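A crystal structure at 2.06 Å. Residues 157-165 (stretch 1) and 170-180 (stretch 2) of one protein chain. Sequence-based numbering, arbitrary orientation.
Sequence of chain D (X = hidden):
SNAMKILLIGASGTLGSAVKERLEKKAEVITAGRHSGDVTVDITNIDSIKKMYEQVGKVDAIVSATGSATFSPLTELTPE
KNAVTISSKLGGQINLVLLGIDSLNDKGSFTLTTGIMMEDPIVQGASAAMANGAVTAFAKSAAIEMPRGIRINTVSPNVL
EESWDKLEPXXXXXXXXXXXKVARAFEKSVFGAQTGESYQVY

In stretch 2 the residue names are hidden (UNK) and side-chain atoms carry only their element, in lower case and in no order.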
ATOM      1  N   PRO D 157      -0.930   1.769  15.213  1.00 29.08           N
ATOM      2  CA  PRO D 157      -0.270   2.168  16.443  1.00 29.20           C
ATOM      3  C   PRO D 157       1.019   2.940  16.234  1.00 29.20           C
ATOM      4  O   PRO D 157       1.714   2.777  15.217  1.00 28.81           O
ATOM      5  CB  PRO D 157       0.057   0.821  17.118  1.00 29.45           C
ATOM      6  CG  PRO D 157      -0.297  -0.261  16.085  1.00 29.75           C
ATOM      7  CD  PRO D 157      -0.544   0.412  14.798  1.00 29.05           C
ATOM      8  N   ASN D 158       1.330   3.758  17.232  1.00 28.86           N
ATOM      9  CA  ASN D 158       2.661   4.325  17.404  1.00 29.35           C
ATOM     10  C   ASN D 158       3.549   3.226  17.970  1.00 29.85           C
ATOM     11  O   ASN D 158       3.067   2.121  18.308  1.00 29.90           O
ATOM     12  CB  ASN D 158       2.565   5.497  18.388  1.00 28.77           C
ATOM     13  CG  ASN D 158       3.710   6.472  18.277  1.00 28.97           C
ATOM     14  OD1 ASN D 158       4.787   6.143  17.764  1.00 28.10           O
ATOM     15  ND2 ASN D 158       3.479   7.713  18.752  1.00 26.92           N
ATOM     16  N   VAL D 159       4.842   3.502  18.089  1.00 30.36           N
ATOM     17  CA  VAL D 159       5.738   2.598  18.823  1.00 31.15           C
ATOM     18  C   VAL D 159       5.183   2.303  20.232  1.00 30.69           C
ATOM     19  O   VAL D 159       4.674   3.212  20.900  1.00 30.92           O
ATOM     20  CB  VAL D 159       7.223   3.140  18.873  1.00 31.54           C
ATOM     21  CG1 VAL D 159       7.288   4.543  19.475  1.00 33.23           C
ATOM     22  CG2 VAL D 159       8.136   2.189  19.667  1.00 31.07           C
ATOM     23  N   LEU D 160       5.258   1.042  20.663  1.00 30.14           N
ATOM     24  CA  LEU D 160       4.777   0.642  22.006  1.00 30.28           C
ATOM     25  C   LEU D 160       5.770   0.886  23.149  1.00 30.33           C
ATOM     26  O   LEU D 160       6.967   0.608  23.018  1.00 29.35           O
ATOM     27  CB  LEU D 160       4.358  -0.829  22.029  1.00 29.84           C
ATOM     28  CG  LEU D 160       3.419  -1.303  20.920  1.00 29.88           C
ATOM     29  CD1 LEU D 160       3.109  -2.767  21.125  1.00 26.54           C
ATOM     30  CD2 LEU D 160       2.134  -0.452  20.909  1.00 31.67           C
ATOM     31  N   GLU D 161       5.262   1.387  24.276  1.00 31.06           N
ATOM     32  CA  GLU D 161       6.064   1.519  25.485  1.00 31.71           C
ATOM     33  C   GLU D 161       6.789   0.202  25.813  1.00 32.26           C
ATOM     34  O   GLU D 161       7.971   0.204  26.177  1.00 32.05           O
ATOM     35  CB  GLU D 161       5.187   1.916  26.682  1.00 31.79           C
ATOM     36  CG  GLU D 161       4.584   3.310  26.578  1.00 31.96           C
ATOM     37  CD  GLU D 161       3.823   3.722  27.820  1.00 32.72           C
ATOM     38  OE1 GLU D 161       3.425   2.846  28.616  1.00 34.17           O
ATOM     39  OE2 GLU D 161       3.613   4.934  27.999  1.00 34.45           O
ATOM     40  N   GLU D 162       6.083  -0.923  25.686  1.00 32.40           N
ATOM     41  CA  GLU D 162       6.681  -2.218  26.009  1.00 33.53           C
ATOM     42  C   GLU D 162       7.721  -2.701  24.990  1.00 33.37           C
ATOM     43  O   GLU D 162       8.373  -3.718  25.214  1.00 33.82           O
ATOM     44  CB  GLU D 162       5.628  -3.297  26.300  1.00 34.28           C
ATOM     45  CG  GLU D 162       4.233  -3.079  25.722  1.00 36.36           C
ATOM     46  CD  GLU D 162       3.416  -2.015  26.443  1.00 35.97           C
ATOM     47  OE1 GLU D 162       3.021  -2.187  27.619  1.00 38.69           O
ATOM     48  OE2 GLU D 162       3.150  -0.994  25.802  1.00 37.48           O
ATOM     49  N   SER D 163       7.868  -1.968  23.889  1.00 33.39           N
ATOM     50  CA  SER D 163       8.931  -2.206  22.907  1.00 33.53           C
ATOM     51  C   SER D 163       9.983  -1.086  22.862  1.00 33.13           C
ATOM     52  O   SER D 163      10.959  -1.203  22.137  1.00 32.63           O
ATOM     53  CB  SER D 163       8.325  -2.376  21.511  1.00 33.95           C
ATOM     54  OG  SER D 163       7.460  -3.494  21.452  1.00 35.82           O
ATOM     55  N   TRP D 164       9.775  -0.026  23.645  1.00 32.75           N
ATOM     56  CA  TRP D 164      10.606   1.186  23.643  1.00 32.68           C
ATOM     57  C   TRP D 164      12.074   0.946  23.999  1.00 33.32           C
ATOM     58  O   TRP D 164      12.976   1.600  23.462  1.00 32.27           O
ATOM     59  CB  TRP D 164      10.026   2.194  24.636  1.00 32.66           C
ATOM     60  CG  TRP D 164      10.634   3.570  24.585  1.00 31.40           C
ATOM     61  CD1 TRP D 164      11.257   4.224  25.605  1.00 31.31           C
ATOM     62  CD2 TRP D 164      10.648   4.461  23.466  1.00 30.32           C
ATOM     63  NE1 TRP D 164      11.662   5.472  25.197  1.00 32.46           N
ATOM     64  CE2 TRP D 164      11.279   5.650  23.890  1.00 32.58           C
ATOM     65  CE3 TRP D 164      10.165   4.382  22.148  1.00 31.03           C
ATOM     66  CZ2 TRP D 164      11.454   6.749  23.038  1.00 32.13           C
ATOM     67  CZ3 TRP D 164      10.348   5.482  21.296  1.00 31.01           C
ATOM     68  CH2 TRP D 164      10.991   6.638  21.749  1.00 31.21           C
ATOM     69  N   ASP D 165      12.283   0.035  24.944  1.00 33.97           N
ATOM     70  CA  ASP D 165      13.592  -0.528  25.278  1.00 35.11           C
ATOM     71  C   ASP D 165      14.407  -0.874  24.030  1.00 34.82           C
ATOM     72  O   ASP D 165      15.541  -0.431  23.881  1.00 35.50           O
ATOM     73  CB  ASP D 165      13.369  -1.771  26.148  1.00 35.96           C
ATOM     74  CG  ASP D 165      11.927  -2.308  26.039  1.00 38.30           C
ATOM     75  OD1 ASP D 165      11.721  -3.305  25.298  1.00 39.58           O
ATOM     76  OD2 ASP D 165      10.999  -1.706  26.672  1.00 39.45           O
ATOM     77  N   UNK D 170      15.614   3.892  17.004  1.00 25.01           N
ATOM     78  CA  UNK D 170      15.008   4.070  15.677  1.00 26.00           C
ATOM     79  C   UNK D 170      13.889   5.096  15.654  1.00 26.29           C
ATOM     80  O   UNK D 170      13.446   5.488  14.569  1.00 27.52           O
ATOM     81  c   UNK D 170      16.498   1.742  13.990  1.00 27.61           C
ATOM     82  c   UNK D 170      17.536   0.812  13.912  1.00 30.33           C
ATOM     83  c   UNK D 170      15.733   0.726  16.037  1.00 29.89           C
ATOM     84  c   UNK D 170      15.577   1.689  15.028  1.00 26.88           C
ATOM     85  c   UNK D 170      14.499   2.710  15.128  1.00 26.21           C
ATOM     86  c   UNK D 170      17.680  -0.158  14.915  1.00 29.93           C
ATOM     87  c   UNK D 170      16.771  -0.207  15.980  1.00 30.21           C
ATOM     88  N   UNK D 171      13.427   5.509  16.840  1.00 25.59           N
ATOM     89  CA  UNK D 171      12.255   6.373  16.982  1.00 24.94           C
ATOM     90  C   UNK D 171      12.596   7.534  17.922  1.00 24.79           C
ATOM     91  O   UNK D 171      11.803   7.910  18.788  1.00 23.28           O
ATOM     92  c   UNK D 171      10.800   3.367  16.436  1.00 26.04           C
ATOM     93  c   UNK D 171      11.093   5.580  17.566  1.00 25.12           C
ATOM     94  c   UNK D 171      10.407   4.675  16.577  1.00 24.65           C
ATOM     95  c   UNK D 171      10.139   2.520  15.520  1.00 27.04           C
ATOM     96  c   UNK D 171       9.331   5.139  15.826  1.00 25.57           C
ATOM     97  c   UNK D 171       8.668   4.327  14.908  1.00 26.19           C
ATOM     98  c   UNK D 171       9.071   3.003  14.764  1.00 26.96           C
ATOM     99  N   UNK D 172      13.798   8.079  17.776  1.00 24.19           N
ATOM    100  CA  UNK D 172      14.261   9.103  18.720  1.00 24.85           C
ATOM    101  C   UNK D 172      13.313  10.319  18.733  1.00 24.92           C
ATOM    102  O   UNK D 172      12.907  10.818  17.683  1.00 24.39           O
ATOM    103  o   UNK D 172      19.008   8.920  18.922  1.00 29.77           O
ATOM    104  o   UNK D 172      18.197   8.814  16.889  1.00 28.42           O
ATOM    105  c   UNK D 172      16.708   8.433  18.695  1.00 24.91           C
ATOM    106  c   UNK D 172      18.064   8.746  18.129  1.00 28.00           C
ATOM    107  c   UNK D 172      15.698   9.522  18.400  1.00 25.13           C
ATOM    108  N   UNK D 173      12.928  10.766  19.922  1.00 25.21           N
ATOM    109  CA  UNK D 173      11.998  11.901  20.006  1.00 25.63           C
ATOM    110  C   UNK D 173      10.523  11.541  19.859  1.00 25.64           C
ATOM    111  O   UNK D 173       9.655  12.409  19.971  1.00 26.58           O
ATOM    112  N   UNK D 174      10.229  10.276  19.604  1.00 25.28           N
ATOM    113  CA  UNK D 174       8.841   9.807  19.579  1.00 25.17           C
ATOM    114  C   UNK D 174       8.387   9.665  21.047  1.00 26.30           C
ATOM    115  O   UNK D 174       9.217   9.661  21.984  1.00 26.31           O
ATOM    116  c   UNK D 174       9.625   9.050  16.511  1.00 20.78           C
ATOM    117  c   UNK D 174       8.712   8.454  18.836  1.00 24.15           C
ATOM    118  c   UNK D 174       7.259   8.176  15.268  1.00 24.09           C
ATOM    119  c   UNK D 174       8.570   8.561  17.312  1.00 25.02           C
ATOM    120  c   UNK D 174       9.513   9.092  15.096  1.00 22.20           C
ATOM    121  c   UNK D 174       7.391   8.133  16.677  1.00 24.25           C
ATOM    122  c   UNK D 174       8.329   8.669  14.470  1.00 23.01           C
ATOM    123  N   UNK D 175       7.075   9.607  21.237  1.00 26.88           N
ATOM    124  CA  UNK D 175       6.462   9.346  22.533  1.00 28.18           C
ATOM    125  C   UNK D 175       5.660   8.065  22.376  1.00 27.28           C
ATOM    126  O   UNK D 175       4.663   8.057  21.692  1.00 27.36           O
ATOM    127  c   UNK D 175       5.558  10.512  22.946  1.00 28.50           C
ATOM    128  c   UNK D 175       4.232  11.820  24.666  1.00 31.07           C
ATOM    129  c   UNK D 175       5.964  10.114  25.405  1.00 32.50           C
ATOM    130  c   UNK D 175       4.928  10.470  24.345  1.00 31.22           C
ATOM    131  N   UNK D 176       6.131   6.958  22.968  1.00 27.65           N
ATOM    132  CA  UNK D 176       5.468   5.669  22.760  1.00 27.71           C
ATOM    133  C   UNK D 176       4.129   5.529  23.508  1.00 28.02           C
ATOM    134  O   UNK D 176       3.843   6.281  24.449  1.00 27.48           O
ATOM    135  c   UNK D 176       7.297   6.862  23.873  1.00 27.44           C
ATOM    136  c   UNK D 176       7.232   5.427  24.360  1.00 28.70           C
ATOM    137  c   UNK D 176       6.491   4.662  23.284  1.00 28.33           C
ATOM    138  N   UNK D 177       3.305   4.588  23.056  1.00 28.00           N
ATOM    139  CA  UNK D 177       1.958   4.402  23.603  1.00 27.55           C
ATOM    140  C   UNK D 177       1.872   3.053  24.313  1.00 27.67           C
ATOM    141  O   UNK D 177       2.544   2.102  23.911  1.00 26.72           O
ATOM    142  c   UNK D 177       0.855   4.519  22.494  1.00 27.27           C
ATOM    143  c   UNK D 177       1.092   3.520  21.377  1.00 25.96           C
ATOM    144  c   UNK D 177       0.778   5.970  21.932  1.00 26.10           C
ATOM    145  N   UNK D 178       1.058   2.971  25.383  1.00 28.07           N
ATOM    146  CA  UNK D 178       0.905   1.654  26.010  1.00 28.03           C
ATOM    147  C   UNK D 178       0.164   0.716  25.059  1.00 27.89           C
ATOM    148  O   UNK D 178      -0.808   1.123  24.428  1.00 27.79           O
ATOM    149  c   UNK D 178       0.224   3.994  26.044  1.00 28.21           C
ATOM    150  c   UNK D 178       0.029   3.411  27.417  1.00 27.96           C
ATOM    151  c   UNK D 178       0.035   1.936  27.247  1.00 27.03           C
ATOM    152  N   UNK D 179       0.627  -0.521  24.961  1.00 28.17           N
ATOM    153  CA  UNK D 179      -0.073  -1.544  24.203  1.00 29.03           C
ATOM    154  C   UNK D 179      -1.539  -1.698  24.660  1.00 29.21           C
ATOM    155  O   UNK D 179      -2.425  -1.863  23.815  1.00 30.21           O
ATOM    156  c   UNK D 179       0.660  -2.849  24.312  1.00 28.94           C
ATOM    157  N   UNK D 180      -1.793  -1.611  25.967  1.00 28.77           N
ATOM    158  CA  UNK D 180      -3.167  -1.563  26.495  1.00 29.37           C
ATOM    159  C   UNK D 180      -4.067  -0.506  25.831  1.00 30.49           C
ATOM    160  O   UNK D 180      -5.275  -0.726  25.671  1.00 29.92           O
ATOM    161  c   UNK D 180      -3.165  -1.361  28.015  1.00 29.70           C
TER
HETATM  162  O   HOH W   1       5.346  10.215  18.943  1.00 30.02           O
HETATM  163  O   HOH W   2       4.993   6.891  26.808  1.00 33.66           O
HETATM  164  O   HOH W   3      -0.046  -1.529  28.114  1.00 33.92           O

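Position 170 has seven side-chain carbons, one leading to a six-membered ring, and touches nothing on stretch 1; it is Phe170. Position 171 repeats that pattern, but its CB points toward stretch 1 and its ring lies flat beneath Val159, whose CB sits 4.1 Å from the ring centroid and nearly on the ring normal. This is Phe171. Its backbone O also meets the edge of the Trp164 ring, 3.3 Å from Trp164 CH2.

Position 172 carries three carbons, the last bearing two oxygens, and its CA-to-CB bond points away from stretch 1: an exposed carboxylate, Glu172 by its length. Position 173 has no side-chain atoms. Its phi of 83° and psi of -3° would jam a CB against the carbonyl O before it, so Gly173 answers the backbone rather than the partner. It sits in a type II turn closed by the hydrogen bond from N of position 174 to Phe171 O, 3.0 Å.

Position 174 is again one carbon and a six-carbon ring, and its CB packs 4.1 Å from Trp164 CH2: Phe174. Asn158 OD1 approaches the ring edge, 3.5 Å from Phe174 CD1. At 175 there are four carbons forked at the second, and the CA-to-CB bond points away from stretch 1: Leu175. Here the backbone does the work, since one water accepts from both Leu175 N and Asn158 ND2.

At position 176 three carbons close onto its own N, and one lies over a face of Trp164: Pro176. That carbon, CG, is 3.9 Å from the centroid of the five-membered ring, and Pro176 CB is 3.9 Å from Val159 CG1. Position 177 is one carbon carrying two more, one of which nears the Leu160 side chain: Val177. Although its CB points away, CG2 reaches Leu160 CD2 at 4.1 Å. At position 178 three side-chain carbons again close a ring onto the backbone N, and a ring carbon nears Glu161 OE1: Pro178, at the N-cap position, with CG 3.6 Å from Glu161 OE1.

A single carbon at 179, its CB, rests 4.0 Å from Leu160 CD1, which gives Ala179. Its N donates to Glu162 OE2 at 2.7 Å. Position 180, also one carbon, is Ala180; a water joins its N to Glu162 OE1.

The contact is a short backbone clasp with apolar packing around it. Val177 N donates to Val159 O (2.9 Å) and Glu161 N to Val177 O (2.8 Å), so one residue bonds through both its polar backbone atoms and fixes the register opposite Leu160. Val159 and Trp164 supply surfaces for Phe171, Phe174 and Pro176, and Glu162 receives a backbone NH at the start of the helix.

Stretch 2, residues 170-180: FFEGFLPVPAA
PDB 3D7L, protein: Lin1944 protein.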